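Local coordinates for protein Myo-inositol dehydrogenase (Corynebacterium glutamicum, PDB 3EUW) that probably oxidises myo-inositol with the help of NAD+, as a tetrameric dehydrogenase of the Gfo/Idh/MocA family, at residues E103-C108 against I312-A317. Sequence-based numbering, arbitrary orientation.
Sequences EMVRAC and IALELA
With CG set anti to the carbonyl carbon (chi1 -64°) and the chain extended from CG to NE, Arg106 carries its guanidinium across to Glu315, which has the same first torsion (chi1 -64°) and whose chain, extended beyond CG, brings its carboxylate to the guanidinium edge. The two chains meet nearly perpendicular. OE2 of Glu315 lies near the guanidinium plane, 3.5 Å from NH2 of Arg106 and 3.6 Å from NH1 of the same residue. At this separation, with the two planar groups 57° apart, the pair is a long salt bridge, held by charge more than by a directed bond. On the Arg106 side a second carboxylate joins in: Glu103, one turn earlier on the same helix, offers OE2 in the guanidinium plane, 3.3 Å from NE of Arg106, in a weak hydrogen bond. One arginine therefore sits between two acids, and its charge should favour both remaining ionised.

Beside this network the contact turns apolar. CG2 of Val105 meets CD2 of Leu314 at 3.7 Å, the branches passing side by side and pointing opposite ways, and both residues are buried. Ile102, at the start of helix 102-112, also touches Leu314 and Glu315. Between 103-108 and 312-317 the ends of side chains meet: an interhelical contact pairing one apolar touch with a salt-bridge network, tying Rossmann-fold helix 102-112 to helix 307-326.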
loop_
_atom_site.group_PDB
_atom_site.type_symbol
_atom_site.label_atom_id
_atom_site.label_comp_id
_atom_site.label_asym_id
_atom_site.label_seq_id
_atom_site.Cartn_x
_atom_site.Cartn_y
_atom_site.Cartn_z
ATOM N N GLU A 103 -33.427 18.847 25.025
ATOM C CA GLU A 103 -34.256 19.122 26.199
ATOM C C GLU A 103 -34.693 17.830 26.884
ATOM O O GLU A 103 -34.643 17.725 28.108
ATOM C CB GLU A 103 -35.487 19.953 25.821
ATOM C CG GLU A 103 -35.150 21.389 25.471
ATOM C CD GLU A 103 -34.222 22.013 26.496
ATOM O OE1 GLU A 103 -34.644 22.170 27.662
ATOM O OE2 GLU A 103 -33.065 22.334 26.140
HETATM N N MSE A 104 -35.120 16.847 26.099
HETATM C CA MSE A 104 -35.524 15.567 26.674
HETATM C C MSE A 104 -34.314 14.917 27.335
HETATM O O MSE A 104 -34.434 14.266 28.380
HETATM C CB MSE A 104 -36.083 14.641 25.589
HETATM C CG MSE A 104 -37.359 15.197 24.926
HETATM SE SE MSE A 104 -38.806 15.466 26.245
HETATM C CE MSE A 104 -38.894 13.599 26.932
ATOM N N VAL A 105 -33.150 15.085 26.712
ATOM C CA VAL A 105 -31.919 14.524 27.247
ATOM C C VAL A 105 -31.676 15.146 28.612
ATOM O O VAL A 105 -31.281 14.465 29.553
ATOM C CB VAL A 105 -30.698 14.831 26.344
ATOM C CG1 VAL A 105 -29.422 14.375 27.038
ATOM C CG2 VAL A 105 -30.853 14.138 24.979
ATOM N N ARG A 106 -31.923 16.448 28.711
ATOM C CA ARG A 106 -31.740 17.161 29.967
ATOM C C ARG A 106 -32.758 16.690 31.002
ATOM O O ARG A 106 -32.416 16.460 32.158
ATOM C CB ARG A 106 -31.884 18.677 29.761
ATOM C CG ARG A 106 -30.830 19.307 28.845
ATOM C CD ARG A 106 -31.016 20.824 28.753
ATOM N NE ARG A 106 -30.240 21.443 27.675
ATOM C CZ ARG A 106 -28.915 21.411 27.588
ATOM N NH1 ARG A 106 -28.202 20.786 28.517
ATOM N NH2 ARG A 106 -28.304 22.012 26.574
ATOM N N ALA A 107 -34.011 16.550 30.584
ATOM C CA ALA A 107 -35.065 16.107 31.490
ATOM C C ALA A 107 -34.699 14.743 32.055
ATOM O O ALA A 107 -34.754 14.519 33.263
ATOM C CB ALA A 107 -36.389 16.032 30.752
ATOM N N CYS A 108 -34.318 13.834 31.165
ATOM C CA CYS A 108 -33.935 12.495 31.579
ATOM C C CYS A 108 -32.811 12.543 32.612
ATOM O O CYS A 108 -32.874 11.867 33.639
ATOM C CB CYS A 108 -33.496 11.673 30.370
ATOM S SG CYS A 108 -32.708 10.125 30.815
ATOM N N ILE A 312 -22.932 15.584 25.443
ATOM C CA ILE A 312 -22.024 16.479 24.744
ATOM C C ILE A 312 -21.954 16.199 23.241
ATOM O O ILE A 312 -21.810 17.119 22.435
ATOM C CB ILE A 312 -20.612 16.402 25.360
ATOM C CG1 ILE A 312 -20.690 16.753 26.853
ATOM C CG2 ILE A 312 -19.678 17.370 24.654
ATOM C CD1 ILE A 312 -19.387 16.546 27.617
ATOM N N ALA A 313 -22.065 14.930 22.865
ATOM C CA ALA A 313 -22.023 14.576 21.457
ATOM C C ALA A 313 -23.205 15.229 20.754
ATOM O O ALA A 313 -23.059 15.765 19.654
ATOM C CB ALA A 313 -22.069 13.074 21.287
ATOM N N LEU A 314 -24.369 15.208 21.397
ATOM C CA LEU A 314 -25.558 15.813 20.801
ATOM C C LEU A 314 -25.411 17.325 20.784
ATOM O O LEU A 314 -25.770 17.986 19.804
ATOM C CB LEU A 314 -26.830 15.412 21.570
ATOM C CG LEU A 314 -28.126 16.096 21.101
ATOM C CD1 LEU A 314 -28.377 15.738 19.630
ATOM C CD2 LEU A 314 -29.326 15.664 21.967
ATOM N N GLU A 315 -24.878 17.882 21.864
ATOM C CA GLU A 315 -24.684 19.332 21.927
ATOM C C GLU A 315 -23.745 19.802 20.813
ATOM O O GLU A 315 -23.956 20.863 20.227
ATOM C CB GLU A 315 -24.125 19.759 23.296
ATOM C CG GLU A 315 -25.060 19.494 24.473
ATOM C CD GLU A 315 -24.437 19.839 25.827
ATOM O OE1 GLU A 315 -23.267 19.482 26.077
ATOM O OE2 GLU A 315 -25.121 20.459 26.662
ATOM N N LEU A 316 -22.707 19.022 20.526
ATOM C CA LEU A 316 -21.765 19.377 19.472
ATOM C C LEU A 316 -22.508 19.298 18.143
ATOM O O LEU A 316 -22.356 20.165 17.278
ATOM C CB LEU A 316 -20.564 18.422 19.457
ATOM C CG LEU A 316 -19.539 18.514 20.598
ATOM C CD1 LEU A 316 -18.406 17.509 20.353
ATOM C CD2 LEU A 316 -18.965 19.922 20.683
ATOM N N ALA A 317 -23.325 18.261 17.978
ATOM C CA ALA A 317 -24.078 18.130 16.735
ATOM C C ALA A 317 -25.015 19.339 16.590
ATOM O O ALA A 317 -25.159 19.891 15.499
ATOM C CB ALA A 317 -24.869 16.821 16.716
#